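Local coordinates for cell shape-determining protein MreC (Streptococcus pneumoniae, PDB 2QF4) that helps form and maintain cell shape, probably as part of the elongasome that synthesizes peripheral peptidoglycan, this chain being its major extracellular domain, at residues A70-V75 with Y85-G90; L98-L103 with V147-S152; D113-G118 with I128-V133. One frame throughout, in Å; residues are numbered along the deposited sequence.

In the fold
Two six-stranded antiparallel barrels make up this chain, and all three contacts lie in the one built from strands 74-79 to 146-151. Following the chain, contact 1 comes first, closing the hairpin of strands 74-79 and 82-92 across only nine residues. Strand 97-101 follows and opens contact 2, a much longer closure that waits 43 residues for its partner, strand 146-151. Contact 3, the hairpin of strands 114-118 and 126-137, is nested inside that loop. Neighbouring strands are tied by Ile-89 and Gly-90 bonding to Lys-99 between contacts 1 and 2 and by Glu-132 to Lys-150 between contacts 2 and 3, and Gly-118 with Ser-74, between contacts 3 and 1, closes the barrel.

Contact 1. Residues A70-V75 with Y85-G90; sequences ADKISV and YGIIIG
With CG1 set anti to the carbonyl carbon in both Val-75 (chi1 -66°) and Ile-88 (chi1 -67°), the two side chains meet at about a right angle, Val-75 CG1 lying 3.7 Å from Ile-88 CG1. They belong to a beta hairpin, strands 74-79 and 82-92, in one of the two antiparallel barrels of this domain of MreC. Ile-88 CD1 touches both Val-75 CG1 and, at 4.0 Å, Ile-73 CG2, spanning two residues of segment 70-75. Ile-100 and Leu-98 of the neighbouring strand 97-101 continue this apolar layer.

The backbones pair through Val-75 and Gly-86, which exchange two hydrogen bonds. That from Val-75 N is almost straight, although the donor stands above the plane of the Gly-86 carbonyl. A third bond joins Ile-88 N to Ile-73 O at 3.0 Å, in the carbonyl plane. Beyond it the two segments part and water takes over: one molecule links Lys-72 N to Ile-88 O, and a second links Ile-73 N to the same oxygen. At the other end, where Tyr-85 turns its ring edge toward Ser-74 OG, a third water lies 2.7 Å from that hydroxyl and donates to Gly-86 O at 2.8 Å.

Contact 2. Residues L98-L103 with V147-S152; sequences LKISQL and VTVKLS
Ile-100 CD1 presses against Val-149 CG2 at 3.5 Å, tighter than ordinary van der Waals contact, and the two side chains cross obliquely. CG1 of Ile-100 stands anti to its carbonyl carbon (chi1 -68°), and an extended chi2 (165°) carries CD1 on from it to reach Val-149 CG2 on a diagonally placed residue. To one side of them, Leu-98 CD2 meets Leu-151 CD2 at 3.9 Å, the side chains at about a right angle. To the other, Leu-103 sets CD1 3.7 Å from Val-147 CG2, again nearly perpendicular, although Leu-103 itself lies beyond the end of its strand.

Beneath this apolar row runs the backbone pairing of strands 97-101 and 146-151, antiparallel neighbours in a closed six-stranded barrel. Leu-98 with Val-149 and Ile-100 with Val-147 form successive hydrogen-bonded pairs, each joined in both directions. Leu-98 N gives the bond to Val-149 O at 2.8 Å, and Val-147 N the straightest of the four, to Ile-100 O (169° at the hydrogen). Lys-99 and Thr-148 form the non-hydrogen-bonded pair between them, and their side chains leave by the other face of the sheet.

Further out, Val-75 packs on Ile-100, Val-130 on Leu-98, and Val-133 and Ile-77 on Val-147, bringing two more strands, 74-79 and 126-137, to the same interior. Lys-99 also holds Ile-89 and Gly-90 by backbone bonds, at a classic beta bulge in strand 82-92.

Contact 3. Residues D113-G118 with I128-V133; sequences DKVTTG and IPVGEV
Val-115 packs into the buried side of this contact, its CG1 meeting Val-130 CB at 4.0 Å and its CG2 meeting Val-133 CG2 at 3.9 Å, the second pair crossing at about a right angle. Val-75 and Val-149 of other strands join the same core. At the far end Thr-117 is held by its hydroxyl: OG1, set between the backbone N and the carbonyl carbon (chi1 56°), accepts from Ile-128 N at 3.0 Å and is also bonded to Val-125 O, while Thr-117 N donates to Ile-128 O.

The two strands, 114-118 and 126-137, form a barrel hairpin interrupted by a classic beta bulge. Val-130 and Gly-131 both face Val-115, whose carbonyl oxygen accepts from Val-130 N at 2.9 Å and from Gly-131 N at 3.2 Å. Both donors approach from the same face of the carbonyl plane.

The side carrying Lys-114 and Glu-132 is looser and wetter. Their charged ends do not touch, with Lys-114 NZ 5.2 Å from Glu-132 OE1; a water donates to that carboxylate oxygen at 2.8 Å, while its approach to Lys-114 NZ is unusually short and doubtful.

Contact 1. Residues A70-V75 with Y85-G90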
# COMPACT_ATOMS: atom_id res chain seq x y z
N ALA A 70 3.20 2.58 -10.08
CA ALA A 70 4.63 2.80 -10.22
C ALA A 70 5.33 3.07 -8.89
O ALA A 70 6.54 3.34 -8.90
CB ALA A 70 4.87 3.96 -11.17
N ASP A 71 4.61 3.01 -7.76
CA ASP A 71 5.17 3.53 -6.51
C ASP A 71 6.05 2.54 -5.75
O ASP A 71 6.66 2.92 -4.75
CB ASP A 71 4.05 4.05 -5.65
CG ASP A 71 3.31 5.19 -6.33
OD1 ASP A 71 3.94 5.91 -7.13
OD2 ASP A 71 2.09 5.32 -6.12
N LYS A 72 6.15 1.30 -6.21
CA LYS A 72 7.10 0.33 -5.62
C LYS A 72 6.89 0.23 -4.11
O LYS A 72 7.84 0.19 -3.33
CB LYS A 72 8.56 0.70 -5.96
CG LYS A 72 8.82 0.72 -7.47
CD LYS A 72 10.30 0.91 -7.79
CE LYS A 72 10.59 1.06 -9.30
NZ LYS A 72 10.37 2.50 -9.73
N ILE A 73 5.62 0.10 -3.72
CA ILE A 73 5.28 -0.04 -2.33
C ILE A 73 5.66 -1.44 -1.86
O ILE A 73 5.17 -2.44 -2.39
CB ILE A 73 3.78 0.19 -2.06
CG1 ILE A 73 3.36 1.61 -2.46
CG2 ILE A 73 3.45 -0.06 -0.57
CD1 ILE A 73 1.82 1.72 -2.66
N SER A 74 6.55 -1.51 -0.87
CA SER A 74 6.99 -2.77 -0.30
C SER A 74 5.90 -3.45 0.51
O SER A 74 5.27 -2.81 1.34
CB SER A 74 8.20 -2.46 0.61
OG SER A 74 8.53 -3.54 1.47
N VAL A 75 5.71 -4.75 0.29
CA VAL A 75 4.79 -5.58 1.05
C VAL A 75 5.50 -6.85 1.45
O VAL A 75 6.52 -7.22 0.90
CB VAL A 75 3.48 -5.90 0.25
CG1 VAL A 75 2.70 -4.61 0.04
CG2 VAL A 75 3.75 -6.62 -1.07
N TYR A 85 8.92 -11.11 0.82
CA TYR A 85 8.80 -9.70 0.46
C TYR A 85 8.54 -9.55 -1.03
O TYR A 85 9.06 -10.32 -1.83
CB TYR A 85 10.08 -8.95 0.85
CG TYR A 85 10.20 -8.70 2.35
CD1 TYR A 85 10.59 -9.71 3.21
CD2 TYR A 85 9.89 -7.46 2.88
CE1 TYR A 85 10.67 -9.50 4.58
CE2 TYR A 85 9.98 -7.23 4.26
CZ TYR A 85 10.35 -8.26 5.10
OH TYR A 85 10.44 -8.04 6.46
N GLY A 86 7.82 -8.50 -1.39
CA GLY A 86 7.59 -8.13 -2.78
C GLY A 86 7.15 -6.69 -2.87
O GLY A 86 7.29 -5.93 -1.92
N ILE A 87 6.65 -6.30 -4.03
CA ILE A 87 6.16 -4.93 -4.23
C ILE A 87 4.79 -5.00 -4.92
O ILE A 87 4.50 -5.87 -5.71
CB ILE A 87 7.09 -3.95 -5.00
CG1 ILE A 87 7.38 -4.52 -6.40
CG2 ILE A 87 8.38 -3.77 -4.25
CD1 ILE A 87 7.86 -3.43 -7.43
N ILE A 88 3.99 -3.99 -4.64
CA ILE A 88 2.72 -3.78 -5.33
C ILE A 88 2.99 -3.25 -6.73
O ILE A 88 3.74 -2.29 -6.89
CB ILE A 88 1.85 -2.81 -4.57
CG1 ILE A 88 1.40 -3.42 -3.23
CG2 ILE A 88 0.63 -2.40 -5.40
CD1 ILE A 88 0.74 -2.43 -2.27
N ILE A 89 2.40 -3.88 -7.75
CA ILE A 89 2.60 -3.43 -9.15
C ILE A 89 1.32 -2.95 -9.81
O ILE A 89 1.40 -2.34 -10.86
CB ILE A 89 3.30 -4.54 -9.99
CG1 ILE A 89 2.46 -5.81 -10.05
CG2 ILE A 89 4.71 -4.78 -9.46
CD1 ILE A 89 2.88 -6.81 -11.18
N GLY A 90 0.15 -3.18 -9.22
CA GLY A 90 -1.10 -2.74 -9.83
C GLY A 90 -2.28 -3.44 -9.26
O GLY A 90 -2.18 -4.04 -8.18
O HOH W 1 5.33 -0.53 -8.39
O HOH W 2 3.34 0.12 -5.48
O HOH W 3 9.47 -5.39 -0.24

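Contact 2. Residues L98-L103 with V147-S152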
# COMPACT_ATOMS: atom_id res chain seq x y z
N LEU A 98 -5.45 -6.89 -5.86
CA LEU A 98 -4.14 -6.27 -5.93
C LEU A 98 -3.12 -7.27 -6.46
O LEU A 98 -3.18 -8.45 -6.14
CB LEU A 98 -3.77 -5.84 -4.51
CG LEU A 98 -2.57 -4.94 -4.33
CD1 LEU A 98 -2.90 -3.54 -4.79
CD2 LEU A 98 -2.15 -5.00 -2.86
N LYS A 99 -2.16 -6.77 -7.23
CA LYS A 99 -1.09 -7.58 -7.82
C LYS A 99 0.25 -7.25 -7.20
O LYS A 99 0.61 -6.07 -7.11
CB LYS A 99 -1.00 -7.30 -9.33
CG LYS A 99 -2.29 -7.72 -10.03
CD LYS A 99 -2.39 -7.18 -11.47
CE LYS A 99 -1.49 -7.93 -12.40
NZ LYS A 99 -2.00 -7.84 -13.82
N ILE A 100 0.96 -8.30 -6.79
CA ILE A 100 2.28 -8.18 -6.16
C ILE A 100 3.27 -9.03 -6.93
O ILE A 100 2.97 -10.14 -7.37
CB ILE A 100 2.18 -8.64 -4.69
CG1 ILE A 100 1.30 -7.60 -3.89
CG2 ILE A 100 3.56 -8.81 -4.06
CD1 ILE A 100 0.83 -8.13 -2.54
N SER A 101 4.48 -8.50 -7.11
CA SER A 101 5.53 -9.27 -7.75
C SER A 101 6.88 -8.94 -7.13
O SER A 101 6.94 -8.40 -6.04
CB SER A 101 5.47 -9.08 -9.26
OG SER A 101 5.91 -7.80 -9.57
N GLN A 102 7.94 -9.32 -7.81
CA GLN A 102 9.32 -9.17 -7.34
C GLN A 102 9.51 -9.86 -6.02
O GLN A 102 10.05 -9.31 -5.07
CB GLN A 102 9.73 -7.72 -7.28
CG GLN A 102 9.69 -7.04 -8.65
CD GLN A 102 10.39 -5.68 -8.69
OE1 GLN A 102 10.75 -5.12 -7.68
NE2 GLN A 102 10.64 -5.21 -9.88
N LEU A 103 9.03 -11.10 -5.93
CA LEU A 103 9.09 -11.84 -4.67
C LEU A 103 10.50 -12.31 -4.35
O LEU A 103 11.21 -12.78 -5.21
CB LEU A 103 8.17 -13.04 -4.75
CG LEU A 103 6.71 -12.77 -5.15
CD1 LEU A 103 5.97 -14.12 -5.29
CD2 LEU A 103 6.05 -11.87 -4.12
N VAL A 147 1.51 -12.62 -7.12
CA VAL A 147 0.51 -12.91 -6.12
C VAL A 147 -0.65 -11.97 -6.30
O VAL A 147 -0.45 -10.76 -6.48
CB VAL A 147 1.06 -12.77 -4.68
CG1 VAL A 147 0.06 -13.29 -3.65
CG2 VAL A 147 2.38 -13.49 -4.53
N THR A 148 -1.87 -12.48 -6.21
CA THR A 148 -3.08 -11.66 -6.15
C THR A 148 -3.63 -11.64 -4.73
O THR A 148 -3.59 -12.67 -4.03
CB THR A 148 -4.13 -12.06 -7.19
OG1 THR A 148 -4.50 -13.43 -7.04
CG2 THR A 148 -3.62 -11.81 -8.63
N VAL A 149 -4.09 -10.47 -4.32
CA VAL A 149 -4.46 -10.19 -2.95
C VAL A 149 -5.82 -9.48 -2.88
O VAL A 149 -6.08 -8.54 -3.63
CB VAL A 149 -3.37 -9.33 -2.29
CG1 VAL A 149 -3.75 -8.79 -0.90
CG2 VAL A 149 -2.04 -10.10 -2.20
N LYS A 150 -6.64 -9.93 -1.95
CA LYS A 150 -7.91 -9.27 -1.66
C LYS A 150 -7.66 -8.21 -0.60
O LYS A 150 -7.25 -8.52 0.51
CB LYS A 150 -8.94 -10.28 -1.17
CG LYS A 150 -10.28 -9.65 -0.86
CD LYS A 150 -11.29 -10.63 -0.35
CE LYS A 150 -12.71 -10.05 -0.43
NZ LYS A 150 -13.73 -11.07 -0.14
N LEU A 151 -7.92 -6.96 -0.95
CA LEU A 151 -7.71 -5.83 -0.03
C LEU A 151 -8.63 -5.90 1.15
O LEU A 151 -9.81 -6.20 1.01
CB LEU A 151 -7.91 -4.51 -0.79
CG LEU A 151 -6.87 -4.19 -1.88
CD1 LEU A 151 -7.28 -3.01 -2.71
CD2 LEU A 151 -5.52 -3.95 -1.23
N SER A 152 -8.11 -5.61 2.33
CA SER A 152 -8.99 -5.60 3.51
C SER A 152 -9.63 -4.25 3.82
O SER A 152 -10.56 -4.20 4.62
CB SER A 152 -8.30 -6.18 4.71
OG SER A 152 -7.07 -5.56 4.88

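Contact 3. Residues D113-G118 with I128-V133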
# COMPACT_ATOMS: atom_id res chain seq x y z
N ASP A 113 -3.05 -16.29 3.34
CA ASP A 113 -1.83 -15.77 3.96
C ASP A 113 -1.96 -14.25 4.07
O ASP A 113 -2.43 -13.55 3.15
CB ASP A 113 -0.60 -16.14 3.16
CG ASP A 113 -0.18 -17.61 3.29
OD1 ASP A 113 -0.68 -18.32 4.17
OD2 ASP A 113 0.71 -18.01 2.50
N LYS A 114 -1.53 -13.71 5.20
CA LYS A 114 -1.70 -12.29 5.46
C LYS A 114 -0.62 -11.45 4.81
O LYS A 114 0.56 -11.78 4.84
CB LYS A 114 -1.70 -12.03 6.97
CG LYS A 114 -2.88 -12.69 7.70
CD LYS A 114 -4.21 -12.09 7.31
CE LYS A 114 -5.33 -12.42 8.33
NZ LYS A 114 -5.51 -13.88 8.58
N VAL A 115 -1.04 -10.32 4.26
CA VAL A 115 -0.19 -9.38 3.57
C VAL A 115 -0.21 -8.06 4.31
O VAL A 115 -1.29 -7.56 4.63
CB VAL A 115 -0.64 -9.17 2.10
CG1 VAL A 115 0.35 -8.31 1.33
CG2 VAL A 115 -0.85 -10.50 1.43
N THR A 116 0.98 -7.55 4.61
CA THR A 116 1.15 -6.29 5.32
C THR A 116 2.23 -5.49 4.59
O THR A 116 2.92 -5.99 3.71
CB THR A 116 1.54 -6.52 6.81
OG1 THR A 116 2.74 -7.32 6.84
CG2 THR A 116 0.43 -7.20 7.54
N THR A 117 2.40 -4.21 4.95
CA THR A 117 3.47 -3.45 4.34
C THR A 117 4.81 -3.97 4.85
O THR A 117 4.94 -4.45 5.98
CB THR A 117 3.32 -1.96 4.54
OG1 THR A 117 3.23 -1.66 5.95
CG2 THR A 117 2.06 -1.44 3.80
N GLY A 118 5.81 -3.92 3.99
CA GLY A 118 7.12 -4.46 4.27
C GLY A 118 8.13 -3.52 4.86
O GLY A 118 9.09 -3.95 5.50
N ILE A 128 1.53 -2.47 8.27
CA ILE A 128 0.19 -1.98 8.04
C ILE A 128 -0.58 -3.08 7.29
O ILE A 128 -0.08 -3.59 6.28
CB ILE A 128 0.19 -0.71 7.18
CG1 ILE A 128 0.95 0.42 7.88
CG2 ILE A 128 -1.24 -0.29 6.85
CD1 ILE A 128 1.25 1.61 6.95
N PRO A 129 -1.78 -3.47 7.75
CA PRO A 129 -2.55 -4.49 7.03
C PRO A 129 -2.83 -4.06 5.59
O PRO A 129 -3.26 -2.93 5.36
CB PRO A 129 -3.85 -4.61 7.85
CG PRO A 129 -3.43 -4.17 9.21
CD PRO A 129 -2.47 -3.06 8.99
N VAL A 130 -2.67 -5.00 4.67
CA VAL A 130 -2.99 -4.82 3.24
C VAL A 130 -4.15 -5.70 2.81
O VAL A 130 -5.13 -5.21 2.23
CB VAL A 130 -1.76 -5.06 2.36
CG1 VAL A 130 -2.09 -4.92 0.87
CG2 VAL A 130 -0.68 -4.06 2.73
N GLY A 131 -4.07 -6.99 3.11
CA GLY A 131 -5.11 -7.92 2.73
C GLY A 131 -4.67 -9.34 2.91
O GLY A 131 -3.77 -9.61 3.70
N GLU A 132 -5.33 -10.23 2.17
CA GLU A 132 -5.01 -11.65 2.26
C GLU A 132 -4.82 -12.20 0.86
O GLU A 132 -5.48 -11.76 -0.09
CB GLU A 132 -6.07 -12.44 2.99
CG GLU A 132 -7.38 -12.51 2.34
CD GLU A 132 -8.39 -13.34 3.13
OE1 GLU A 132 -7.99 -14.08 4.07
OE2 GLU A 132 -9.60 -13.23 2.80
N VAL A 133 -3.92 -13.17 0.74
CA VAL A 133 -3.65 -13.78 -0.53
C VAL A 133 -4.87 -14.49 -1.08
O VAL A 133 -5.57 -15.22 -0.34
CB VAL A 133 -2.47 -14.80 -0.41
CG1 VAL A 133 -2.33 -15.61 -1.67
CG2 VAL A 133 -1.18 -14.05 -0.06
O HOH W 4 -6.45 -14.58 6.40